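PDB 5JJP: nonribosomal peptide synthase from Streptomyces sp. MJ635-86F5, which adenylates an aliphatic beta-amino acid, probably at the expense of ATP, as a nonribosomal peptide synthetase adenylation enzyme of the ANL superfamily. Local coordinates for residues P132-S142 with G149-P157; V197-H208 with G330-S338. All coordinates share one frame; numbering follows the deposited sequence.

Contact 1: P132-S142 with G149-P157; sequences PALFLQAADGS and GLGMARFGP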
ATOM      1  N   PRO A 132       3.137  10.612  18.297  1.00 17.24           N
ATOM      2  CA  PRO A 132       4.032   9.486  18.191  1.00 17.45           C
ATOM      3  C   PRO A 132       5.095   9.591  19.264  1.00 17.53           C
ATOM      4  O   PRO A 132       5.479  10.673  19.634  1.00 17.51           O
ATOM      5  CB  PRO A 132       4.692   9.693  16.828  1.00 19.07           C
ATOM      6  CG  PRO A 132       4.638  11.163  16.618  1.00 20.42           C
ATOM      7  CD  PRO A 132       3.285  11.549  17.177  1.00 19.65           C
ATOM      8  N   ALA A 133       5.561   8.455  19.728  1.00 15.69           N
ATOM      9  CA  ALA A 133       6.635   8.406  20.667  1.00 14.97           C
ATOM     10  C   ALA A 133       8.011   8.441  20.013  1.00 15.25           C
ATOM     11  O   ALA A 133       8.988   8.713  20.700  1.00 13.54           O
ATOM     12  CB  ALA A 133       6.518   7.156  21.488  1.00 14.20           C
ATOM     13  N   LEU A 134       8.069   8.194  18.702  1.00 15.45           N
ATOM     14  CA  LEU A 134       9.375   8.117  18.008  1.00 15.61           C
ATOM     15  C   LEU A 134       9.286   8.637  16.587  1.00 16.53           C
ATOM     16  O   LEU A 134       8.338   8.342  15.853  1.00 17.53           O
ATOM     17  CB  LEU A 134       9.839   6.671  18.007  1.00 15.00           C
ATOM     18  CG  LEU A 134      11.224   6.359  17.398  1.00 15.35           C
ATOM     19  CD1 LEU A 134      12.360   6.970  18.208  1.00 14.33           C
ATOM     20  CD2 LEU A 134      11.407   4.880  17.306  1.00 14.53           C
ATOM     21  N   PHE A 135      10.247   9.451  16.207  1.00 16.81           N
ATOM     22  CA  PHE A 135      10.428   9.870  14.836  1.00 16.43           C
ATOM     23  C   PHE A 135      11.655   9.116  14.335  1.00 17.18           C
ATOM     24  O   PHE A 135      12.762   9.328  14.818  1.00 20.43           O
ATOM     25  CB  PHE A 135      10.666  11.353  14.759  1.00 16.28           C
ATOM     26  CG  PHE A 135      10.920  11.871  13.352  1.00 15.59           C
ATOM     27  CD1 PHE A 135       9.873  12.183  12.531  1.00 14.55           C
ATOM     28  CD2 PHE A 135      12.231  12.033  12.863  1.00 16.31           C
ATOM     29  CE1 PHE A 135      10.086  12.676  11.276  1.00 14.40           C
ATOM     30  CE2 PHE A 135      12.459  12.542  11.612  1.00 16.15           C
ATOM     31  CZ  PHE A 135      11.368  12.870  10.819  1.00 15.64           C
ATOM     32  N   LEU A 136      11.444   8.225  13.380  1.00 17.26           N
ATOM     33  CA  LEU A 136      12.476   7.272  12.928  1.00 17.49           C
ATOM     34  C   LEU A 136      12.808   7.583  11.470  1.00 16.47           C
ATOM     35  O   LEU A 136      11.960   7.411  10.623  1.00 15.08           O
ATOM     36  CB  LEU A 136      11.900   5.877  13.020  1.00 17.78           C
ATOM     37  CG  LEU A 136      12.792   4.764  12.504  1.00 19.81           C
ATOM     38  CD1 LEU A 136      14.173   4.844  13.142  1.00 19.46           C
ATOM     39  CD2 LEU A 136      12.170   3.414  12.778  1.00 19.85           C
ATOM     40  N   GLN A 137      13.987   8.129  11.199  1.00 15.35           N
ATOM     41  CA  GLN A 137      14.312   8.587   9.849  1.00 16.60           C
ATOM     42  C   GLN A 137      15.522   7.831   9.272  1.00 16.35           C
ATOM     43  O   GLN A 137      16.210   7.153   9.988  1.00 14.52           O
ATOM     44  CB  GLN A 137      14.534  10.121   9.809  1.00 16.40           C
ATOM     45  CG  GLN A 137      15.760  10.624  10.510  1.00 17.46           C
ATOM     46  CD  GLN A 137      15.838  12.154  10.553  1.00 18.57           C
ATOM     47  OE1 GLN A 137      15.641  12.850   9.553  1.00 20.29           O
ATOM     48  NE2 GLN A 137      16.189  12.676  11.712  1.00 20.27           N
ATOM     49  N   ALA A 138      15.778   8.023   7.983  1.00 18.54           N
ATOM     50  CA  ALA A 138      16.872   7.355   7.292  1.00 19.71           C
ATOM     51  C   ALA A 138      18.203   7.788   7.836  1.00 22.37           C
ATOM     52  O   ALA A 138      18.278   8.813   8.491  1.00 19.31           O
ATOM     53  CB  ALA A 138      16.813   7.656   5.815  1.00 20.82           C
ATOM     54  N   ALA A 139      19.245   6.993   7.566  1.00 24.95           N
ATOM     55  CA  ALA A 139      20.626   7.351   7.940  1.00 26.94           C
ATOM     56  C   ALA A 139      20.978   8.774   7.524  1.00 26.65           C
ATOM     57  O   ALA A 139      21.462   9.570   8.324  1.00 22.60           O
ATOM     58  CB  ALA A 139      21.613   6.384   7.282  1.00 29.89           C
ATOM     59  N   ASP A 140      20.695   9.061   6.259  1.00 28.77           N
ATOM     60  CA  ASP A 140      20.882  10.372   5.656  1.00 31.51           C
ATOM     61  C   ASP A 140      19.922  11.451   6.132  1.00 29.65           C
ATOM     62  O   ASP A 140      20.046  12.588   5.727  1.00 32.02           O
ATOM     63  CB  ASP A 140      20.566  10.274   4.177  1.00 35.97           C
ATOM     64  CG  ASP A 140      21.507   9.426   3.446  1.00 45.26           C
ATOM     65  OD1 ASP A 140      22.721   9.439   3.790  1.00 54.84           O
ATOM     66  OD2 ASP A 140      21.041   8.778   2.482  1.00 57.18           O
ATOM     67  N   GLY A 141      18.904  11.113   6.908  1.00 30.01           N
ATOM     68  CA  GLY A 141      17.817  12.075   7.149  1.00 29.91           C
ATOM     69  C   GLY A 141      18.314  13.295   7.877  1.00 25.90           C
ATOM     70  O   GLY A 141      19.203  13.184   8.710  1.00 28.11           O
ATOM     71  N   SER A 142      17.765  14.455   7.570  1.00 25.02           N
ATOM     72  CA  SER A 142      18.137  15.640   8.320  1.00 25.85           C
ATOM     73  C   SER A 142      16.929  16.506   8.482  1.00 23.58           C
ATOM     74  O   SER A 142      16.951  17.700   8.224  1.00 20.99           O
ATOM     75  CB  SER A 142      19.273  16.401   7.627  1.00 25.06           C
ATOM     76  OG  SER A 142      18.825  16.868   6.348  1.00 24.51           O
ATOM     77  N   GLY A 149      11.556  17.195  23.151  1.00 30.73           N
ATOM     78  CA  GLY A 149      12.341  16.075  22.677  1.00 25.87           C
ATOM     79  C   GLY A 149      11.445  14.917  22.257  1.00 21.85           C
ATOM     80  O   GLY A 149      11.153  13.986  22.998  1.00 24.10           O
ATOM     81  N   LEU A 150      10.972  14.974  21.036  1.00 18.27           N
ATOM     82  CA  LEU A 150      10.259  13.817  20.502  1.00 17.34           C
ATOM     83  C   LEU A 150      11.366  12.787  20.315  1.00 15.47           C
ATOM     84  O   LEU A 150      12.403  13.182  19.904  1.00 13.76           O
ATOM     85  CB  LEU A 150       9.718  14.178  19.128  1.00 17.40           C
ATOM     86  CG  LEU A 150       9.045  13.255  18.121  1.00 17.16           C
ATOM     87  CD1 LEU A 150       7.795  12.598  18.661  1.00 18.04           C
ATOM     88  CD2 LEU A 150       8.752  14.039  16.888  1.00 17.32           C
ATOM     89  N   GLY A 151      11.175  11.528  20.697  1.00 16.06           N
ATOM     90  CA  GLY A 151      12.193  10.490  20.433  1.00 18.85           C
ATOM     91  C   GLY A 151      12.673  10.586  18.994  1.00 18.17           C
ATOM     92  O   GLY A 151      11.867  10.783  18.101  1.00 17.33           O
ATOM     93  N   MET A 152      13.978  10.523  18.789  1.00 19.25           N
ATOM     94  CA  MET A 152      14.515  10.547  17.436  1.00 20.98           C
ATOM     95  C   MET A 152      15.574   9.467  17.239  1.00 20.47           C
ATOM     96  O   MET A 152      16.434   9.238  18.108  1.00 19.85           O
ATOM     97  CB  MET A 152      14.988  11.907  16.933  1.00 24.01           C
ATOM     98  CG  MET A 152      15.136  11.907  15.403  1.00 28.55           C
ATOM     99  SD  MET A 152      16.772  11.355  14.802  1.00 32.51           S
ATOM    100  CE  MET A 152      17.743  12.805  15.262  1.00 28.39           C
ATOM    101  N   ALA A 153      15.503   8.803  16.096  1.00 19.02           N
ATOM    102  CA  ALA A 153      16.449   7.725  15.777  1.00 20.93           C
ATOM    103  C   ALA A 153      16.639   7.610  14.298  1.00 20.01           C
ATOM    104  O   ALA A 153      15.814   8.096  13.533  1.00 20.24           O
ATOM    105  CB  ALA A 153      15.944   6.401  16.328  1.00 21.55           C
ATOM    106  N   ARG A 154      17.744   6.995  13.911  1.00 20.78           N
ATOM    107  CA  ARG A 154      18.046   6.790  12.516  1.00 20.98           C
ATOM    108  C   ARG A 154      18.236   5.353  12.304  1.00 19.26           C
ATOM    109  O   ARG A 154      18.739   4.642  13.198  1.00 19.09           O
ATOM    110  CB  ARG A 154      19.316   7.488  12.116  1.00 23.61           C
ATOM    111  CG  ARG A 154      19.204   8.985  12.105  1.00 29.17           C
ATOM    112  CD  ARG A 154      20.555   9.654  12.294  1.00 34.87           C
ATOM    113  NE  ARG A 154      20.354  11.103  12.441  1.00 36.44           N
ATOM    114  CZ  ARG A 154      20.086  11.896  11.424  1.00 35.17           C
ATOM    115  NH1 ARG A 154      19.958  11.386  10.202  1.00 35.51           N
ATOM    116  NH2 ARG A 154      19.894  13.179  11.632  1.00 35.73           N
ATOM    117  N   PHE A 155      17.893   4.901  11.102  1.00 16.79           N
ATOM    118  CA  PHE A 155      18.206   3.517  10.718  1.00 15.86           C
ATOM    119  C   PHE A 155      19.048   3.542   9.464  1.00 15.92           C
ATOM    120  O   PHE A 155      18.866   4.396   8.606  1.00 17.01           O
ATOM    121  CB  PHE A 155      16.922   2.699  10.522  1.00 14.34           C
ATOM    122  CG  PHE A 155      16.072   3.183   9.412  1.00 13.24           C
ATOM    123  CD1 PHE A 155      15.121   4.126   9.620  1.00 12.44           C
ATOM    124  CD2 PHE A 155      16.238   2.677   8.140  1.00 13.18           C
ATOM    125  CE1 PHE A 155      14.345   4.608   8.575  1.00 12.47           C
ATOM    126  CE2 PHE A 155      15.495   3.191   7.074  1.00 13.48           C
ATOM    127  CZ  PHE A 155      14.545   4.159   7.299  1.00 12.73           C
ATOM    128  N   GLY A 156      19.984   2.622   9.356  1.00 17.52           N
ATOM    129  CA  GLY A 156      20.815   2.508   8.123  1.00 19.74           C
ATOM    130  C   GLY A 156      21.502   1.155   8.102  1.00 20.56           C
ATOM    131  O   GLY A 156      21.119   0.255   8.869  1.00 19.57           O
ATOM    132  N   PRO A 157      22.546   1.016   7.289  1.00 24.43           N
ATOM    133  CA  PRO A 157      23.175  -0.317   7.083  1.00 32.21           C
ATOM    134  C   PRO A 157      23.695  -0.943   8.372  1.00 38.24           C
ATOM    135  O   PRO A 157      23.539  -2.158   8.556  1.00 43.97           O
ATOM    136  CB  PRO A 157      24.368  -0.021   6.143  1.00 33.09           C
ATOM    137  CG  PRO A 157      24.105   1.340   5.559  1.00 30.74           C
ATOM    138  CD  PRO A 157      23.195   2.078   6.508  1.00 26.46           C
TER
HETATM  139  O   HOH W   1       9.233  10.684  22.358  1.00 19.05           O
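The Q137 amide lies over one face of the R154 guanidinium, the two planes 13° apart and Q137 NE2 3.7 Å from R154 NH2, offset toward the rim. Q137 NE2 also donates a weak bond to M152 SD, while Q137 OE1 accepts from the backbone N of R143. The R154 guanidinium reaches the turn at A138-G141: NH1 makes a weak bond to A139 O (3.0 Å), and G141 O meets NH1 and NH2 at the edge, though the modelled 2.5 Å to NH1 is doubtfully short. With an alanine in place of R154, the carbonyls of A139 and G141 would probably lose their cationic partner and the Q137 amide the flat group it stacks on. With CG between its backbone N and carbonyl carbon (chi1 64°), F155 lays its ring against strand 134-138, A138 CA over one face and L136 CD1 at the edge (3.7 Å from F155 CD1). Between strands, F135 N and Q137 N donate to G151 O and A153 O, and A153 N and F155 N return bonds to F135 O and Q137 O. A water links A133 O to G151 N. Helix 120-130 packs against F135 and L150. This is parallel pairing of neighbouring strands inside a mixed sheet of the alpha-beta-alpha-beta-alpha sandwich.

Contact 2: V197-H208 with G330-S338; sequences VVMSHRANIAFH and GATESMAAS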
ATOM      1  N   VAL A 197      -6.203   7.445   8.927  1.00 17.82           N
ATOM      2  CA  VAL A 197      -6.769   6.150   8.645  1.00 17.59           C
ATOM      3  C   VAL A 197      -5.965   5.075   9.379  1.00 18.12           C
ATOM      4  O   VAL A 197      -4.773   4.921   9.136  1.00 21.26           O
ATOM      5  CB  VAL A 197      -6.798   5.897   7.122  1.00 17.40           C
ATOM      6  CG1 VAL A 197      -7.197   4.450   6.805  1.00 18.54           C
ATOM      7  CG2 VAL A 197      -7.758   6.855   6.485  1.00 16.54           C
ATOM      8  N   VAL A 198      -6.630   4.316  10.232  1.00 16.05           N
ATOM      9  CA  VAL A 198      -5.973   3.339  11.058  1.00 16.07           C
ATOM     10  C   VAL A 198      -6.223   1.972  10.429  1.00 16.26           C
ATOM     11  O   VAL A 198      -7.355   1.540  10.343  1.00 13.59           O
ATOM     12  CB  VAL A 198      -6.535   3.328  12.505  1.00 16.59           C
ATOM     13  CG1 VAL A 198      -5.847   2.290  13.365  1.00 15.39           C
ATOM     14  CG2 VAL A 198      -6.413   4.716  13.137  1.00 17.55           C
ATOM     15  N   MET A 199      -5.149   1.298   9.989  1.00 15.85           N
ATOM     16  CA  MET A 199      -5.303  -0.039   9.377  1.00 15.26           C
ATOM     17  C   MET A 199      -4.754  -1.128  10.286  1.00 13.97           C
ATOM     18  O   MET A 199      -3.608  -1.064  10.680  1.00 15.73           O
ATOM     19  CB  MET A 199      -4.575  -0.086   8.041  1.00 16.28           C
ATOM     20  CG  MET A 199      -4.906  -1.301   7.214  1.00 16.57           C
ATOM     21  SD  MET A 199      -6.656  -1.397   6.729  1.00 18.41           S
ATOM     22  CE  MET A 199      -6.692   0.013   5.604  1.00 15.94           C
ATOM     23  N   SER A 200      -5.557  -2.129  10.605  1.00 12.67           N
ATOM     24  CA  SER A 200      -5.101  -3.252  11.413  1.00 12.08           C
ATOM     25  C   SER A 200      -4.239  -4.223  10.564  1.00 11.26           C
ATOM     26  O   SER A 200      -4.278  -4.209   9.338  1.00 10.30           O
ATOM     27  CB  SER A 200      -6.307  -4.014  11.998  1.00 13.11           C
ATOM     28  OG  SER A 200      -6.974  -4.833  11.030  1.00 14.10           O
ATOM     29  N   HIS A 201      -3.527  -5.108  11.243  1.00 11.43           N
ATOM     30  CA  HIS A 201      -2.840  -6.183  10.588  1.00 11.74           C
ATOM     31  C   HIS A 201      -3.825  -7.042   9.841  1.00 13.39           C
ATOM     32  O   HIS A 201      -3.618  -7.462   8.695  1.00 14.41           O
ATOM     33  CB  HIS A 201      -2.078  -7.022  11.606  1.00 11.05           C
ATOM     34  CG  HIS A 201      -0.926  -6.315  12.225  1.00 10.61           C
ATOM     35  ND1 HIS A 201       0.366  -6.459  11.762  1.00 11.48           N
ATOM     36  CD2 HIS A 201      -0.855  -5.460  13.272  1.00 10.05           C
ATOM     37  CE1 HIS A 201       1.177  -5.696  12.483  1.00 10.76           C
ATOM     38  NE2 HIS A 201       0.461  -5.101  13.421  1.00 10.13           N
ATOM     39  N   ARG A 202      -4.821  -7.468  10.568  1.00 14.95           N
ATOM     40  CA  ARG A 202      -5.820  -8.384  10.057  1.00 14.95           C
ATOM     41  C   ARG A 202      -6.370  -7.847   8.745  1.00 14.63           C
ATOM     42  O   ARG A 202      -6.549  -8.591   7.778  1.00 15.61           O
ATOM     43  CB  ARG A 202      -6.867  -8.500  11.154  1.00 16.99           C
ATOM     44  CG  ARG A 202      -8.204  -9.070  10.790  1.00 20.17           C
ATOM     45  CD  ARG A 202      -9.126  -9.210  11.999  1.00 19.24           C
ATOM     46  NE  ARG A 202      -9.782  -7.977  12.400  1.00 19.78           N
ATOM     47  CZ  ARG A 202     -10.808  -7.923  13.273  1.00 20.54           C
ATOM     48  NH1 ARG A 202     -11.294  -9.015  13.821  1.00 20.07           N
ATOM     49  NH2 ARG A 202     -11.342  -6.761  13.633  1.00 20.88           N
ATOM     50  N   ALA A 203      -6.654  -6.546   8.703  1.00 14.31           N
ATOM     51  CA  ALA A 203      -7.354  -5.971   7.557  1.00 12.37           C
ATOM     52  C   ALA A 203      -6.444  -5.947   6.368  1.00 11.83           C
ATOM     53  O   ALA A 203      -6.882  -6.226   5.249  1.00 11.17           O
ATOM     54  CB  ALA A 203      -7.858  -4.581   7.846  1.00 11.04           C
ATOM     55  N   ASN A 204      -5.209  -5.539   6.576  1.00 11.54           N
ATOM     56  CA  ASN A 204      -4.302  -5.449   5.456  1.00 12.38           C
ATOM     57  C   ASN A 204      -3.880  -6.827   4.961  1.00 12.43           C
ATOM     58  O   ASN A 204      -3.776  -7.067   3.759  1.00 12.37           O
ATOM     59  CB  ASN A 204      -3.104  -4.527   5.728  1.00 13.11           C
ATOM     60  CG  ASN A 204      -2.441  -4.069   4.434  1.00 12.74           C
ATOM     61  OD1 ASN A 204      -3.130  -3.613   3.481  1.00 14.03           O
ATOM     62  ND2 ASN A 204      -1.169  -4.267   4.344  1.00 12.50           N
ATOM     63  N   ILE A 205      -3.751  -7.764   5.885  1.00 13.39           N
ATOM     64  CA  ILE A 205      -3.514  -9.161   5.514  1.00 13.65           C
ATOM     65  C   ILE A 205      -4.674  -9.676   4.660  1.00 13.34           C
ATOM     66  O   ILE A 205      -4.466 -10.380   3.654  1.00 12.66           O
ATOM     67  CB  ILE A 205      -3.268 -10.020   6.749  1.00 13.29           C
ATOM     68  CG1 ILE A 205      -1.876  -9.733   7.316  1.00 12.71           C
ATOM     69  CG2 ILE A 205      -3.326 -11.502   6.400  1.00 14.28           C
ATOM     70  CD1 ILE A 205      -1.688 -10.236   8.710  1.00 12.53           C
ATOM     71  N   ALA A 206      -5.881  -9.246   4.983  1.00 12.83           N
ATOM     72  CA  ALA A 206      -7.063  -9.755   4.235  1.00 12.67           C
ATOM     73  C   ALA A 206      -7.035  -9.219   2.810  1.00 12.56           C
ATOM     74  O   ALA A 206      -7.406  -9.888   1.888  1.00 14.12           O
ATOM     75  CB  ALA A 206      -8.353  -9.359   4.943  1.00 12.61           C
ATOM     76  N   PHE A 207      -6.573  -7.987   2.665  1.00 12.87           N
ATOM     77  CA  PHE A 207      -6.371  -7.411   1.398  1.00 13.15           C
ATOM     78  C   PHE A 207      -5.390  -8.254   0.522  1.00 13.95           C
ATOM     79  O   PHE A 207      -5.706  -8.608  -0.581  1.00 12.64           O
ATOM     80  CB  PHE A 207      -5.858  -6.012   1.544  1.00 13.58           C
ATOM     81  CG  PHE A 207      -5.583  -5.356   0.237  1.00 16.31           C
ATOM     82  CD1 PHE A 207      -6.615  -4.985  -0.590  1.00 18.08           C
ATOM     83  CD2 PHE A 207      -4.263  -5.175  -0.219  1.00 17.25           C
ATOM     84  CE1 PHE A 207      -6.367  -4.432  -1.848  1.00 19.64           C
ATOM     85  CE2 PHE A 207      -4.013  -4.616  -1.447  1.00 17.41           C
ATOM     86  CZ  PHE A 207      -5.064  -4.234  -2.259  1.00 18.30           C
ATOM     87  N   HIS A 208      -4.184  -8.509   1.019  1.00 14.24           N
ATOM     88  CA  HIS A 208      -3.198  -9.246   0.255  1.00 14.79           C
ATOM     89  C   HIS A 208      -3.702 -10.662  -0.047  1.00 16.31           C
ATOM     90  O   HIS A 208      -3.552 -11.143  -1.148  1.00 15.86           O
ATOM     91  CB  HIS A 208      -1.873  -9.241   0.988  1.00 14.85           C
ATOM     92  CG  HIS A 208      -1.300  -7.882   1.075  1.00 15.78           C
ATOM     93  ND1 HIS A 208      -0.954  -7.170  -0.053  1.00 15.44           N
ATOM     94  CD2 HIS A 208      -1.148  -7.040   2.119  1.00 16.85           C
ATOM     95  CE1 HIS A 208      -0.547  -5.968   0.302  1.00 16.41           C
ATOM     96  NE2 HIS A 208      -0.680  -5.856   1.615  1.00 18.25           N
ATOM     97  N   GLY A 330     -10.070   2.065  -5.603  1.00 28.81           N
ATOM     98  CA  GLY A 330     -10.335   2.063  -4.150  1.00 28.34           C
ATOM     99  C   GLY A 330      -9.684   3.209  -3.427  1.00 23.02           C
ATOM    100  O   GLY A 330      -9.158   4.111  -4.050  1.00 24.59           O
ATOM    101  N   ALA A 331      -9.683   3.126  -2.112  1.00 20.79           N
ATOM    102  CA  ALA A 331      -9.149   4.163  -1.282  1.00 19.28           C
ATOM    103  C   ALA A 331      -8.290   3.645  -0.140  1.00 18.11           C
ATOM    104  O   ALA A 331      -8.243   2.446   0.178  1.00 15.21           O
ATOM    105  CB  ALA A 331     -10.292   4.994  -0.719  1.00 20.20           C
ATOM    106  N   THR A 332      -7.632   4.588   0.511  1.00 17.97           N
ATOM    107  CA  THR A 332      -6.866   4.282   1.696  1.00 19.45           C
ATOM    108  C   THR A 332      -7.609   3.471   2.742  1.00 18.96           C
ATOM    109  O   THR A 332      -7.012   2.650   3.443  1.00 16.42           O
ATOM    110  CB  THR A 332      -6.403   5.569   2.340  1.00 21.38           C
ATOM    111  OG1 THR A 332      -5.748   6.348   1.339  1.00 22.18           O
ATOM    112  CG2 THR A 332      -5.429   5.275   3.494  1.00 22.34           C
ATOM    113  N   GLU A 333      -8.907   3.738   2.879  1.00 20.08           N
ATOM    114  CA  GLU A 333      -9.680   3.072   3.895  1.00 19.55           C
ATOM    115  C   GLU A 333      -9.724   1.587   3.729  1.00 19.01           C
ATOM    116  O   GLU A 333     -10.068   0.903   4.705  1.00 20.71           O
ATOM    117  CB  GLU A 333     -11.092   3.641   3.985  1.00 20.30           C
ATOM    118  CG  GLU A 333     -11.171   4.980   4.752  1.00 22.36           C
ATOM    119  CD  GLU A 333     -10.888   6.208   3.864  1.00 23.03           C
ATOM    120  OE1 GLU A 333     -10.372   6.042   2.730  1.00 22.75           O
ATOM    121  OE2 GLU A 333     -11.244   7.334   4.294  1.00 22.51           O
ATOM    122  N   SER A 334      -9.454   1.069   2.539  1.00 20.56           N
ATOM    123  CA  SER A 334      -9.369  -0.401   2.354  1.00 25.24           C
ATOM    124  C   SER A 334      -8.098  -0.851   1.620  1.00 25.96           C
ATOM    125  O   SER A 334      -7.934  -2.038   1.300  1.00 25.15           O
ATOM    126  CB  SER A 334     -10.563  -0.953   1.588  1.00 23.46           C
ATOM    127  OG  SER A 334     -10.641  -0.350   0.314  1.00 29.67           O
ATOM    128  N   MET A 335      -7.194   0.104   1.435  1.00 27.83           N
ATOM    129  CA  MET A 335      -6.080   0.031   0.477  1.00 26.11           C
ATOM    130  C   MET A 335      -6.541   0.008  -0.949  1.00 24.30           C
ATOM    131  O   MET A 335      -6.142   0.861  -1.716  1.00 24.40           O
ATOM    132  CB  MET A 335      -5.118  -1.120   0.775  1.00 26.69           C
ATOM    133  CG  MET A 335      -3.908  -1.076  -0.150  1.00 27.76           C
ATOM    134  SD  MET A 335      -2.446  -1.890   0.533  1.00 32.05           S
ATOM    135  CE  MET A 335      -1.619  -0.541   1.404  1.00 33.87           C
ATOM    136  N   ALA A 336      -7.395  -0.956  -1.301  1.00 26.21           N
ATOM    137  CA  ALA A 336      -8.068  -1.002  -2.590  1.00 27.77           C
ATOM    138  C   ALA A 336      -9.298  -1.859  -2.433  1.00 29.78           C
ATOM    139  O   ALA A 336      -9.517  -2.435  -1.368  1.00 35.04           O
ATOM    140  CB  ALA A 336      -7.172  -1.570  -3.698  1.00 27.02           C
ATOM    141  N   ALA A 337     -10.127  -1.905  -3.480  1.00 28.82           N
ATOM    142  CA  ALA A 337     -11.447  -2.530  -3.407  1.00 25.90           C
ATOM    143  C   ALA A 337     -11.721  -3.425  -4.607  1.00 25.34           C
ATOM    144  O   ALA A 337     -12.452  -4.401  -4.491  1.00 26.71           O
ATOM    145  CB  ALA A 337     -12.535  -1.440  -3.257  1.00 24.70           C
ATOM    146  N   SER A 338     -11.221  -3.068  -5.781  1.00 24.48           N
ATOM    147  CA  SER A 338     -11.463  -3.876  -6.972  1.00 24.86           C
ATOM    148  C   SER A 338     -10.334  -3.755  -7.935  1.00 25.26           C
ATOM    149  O   SER A 338      -9.648  -2.736  -8.002  1.00 24.28           O
ATOM    150  CB  SER A 338     -12.754  -3.459  -7.692  1.00 24.07           C
ATOM    151  OG  SER A 338     -12.543  -2.278  -8.449  1.00 23.53           O
TER
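With CG anti to the backbone N in both F207 (chi1 178°) and M335 (chi1 -174°), the two side chains meet at about a right angle, M335 CG over one face of the ring. This CG makes a CH-pi contact, with M335 CG 4.1 Å from the F207 ring centroid and 23° off its normal; M335 SD lies beyond the rim, 3.7 Å from F207 CE2, in an oblique Met-aromatic contact. M335 SD also lies 3.5 Å from N204 OD1, so helix 201-212 touches it from two successive turns. A336 CB approaches the ring obliquely, 3.5 Å from F207 CE1. On the strand side, the M199 chain is bent at chi2 and chi3, which curls its methyl onto the backbone of the loop: M199 CE lies 3.4 Å from T332 O and 3.6 Å from E333 O. V197 adds an apolar contact, its CG1 3.8 Å from T332 CG2, and its CG2 flanks the E333 carboxylate, whose OE2 is hydrogen-bonded to Y394 OH. S200 is the N-cap of helix 201-212, its OG accepting from A203 N. D232 of helix 232-243 also touches T332 and M335. The loop carries the Gly-Ala-Thr-Glu core motif, which in adenylation enzymes lines the nucleotide site; the arrangement is consistent with that loop being seated against strand 196-200 and the first turns of helix 201-212.

Contact 1 lies toward the periphery, its centre about 22 Å from that of the chain, whereas contact 2 is central, its centre about 8 Å from the same point. Their centres are about 26 Å apart and their nearest atoms about 12 Å, without touching. Contact 1 joins two strands within one sheet, close in sequence; contact 2, formed by segments 122 residues apart, brings the three-stranded sheet holding strand 196-200 against the loop linking strands 324-329 and 338-341 of another sheet. Strand 196-200 follows the glycine-rich phosphate-binding loop of the family, largely unmodelled at 188-193. Contact 2 therefore probably borders the nucleotide site, and contact 1 lies in a separate, mixed five-stranded sheet.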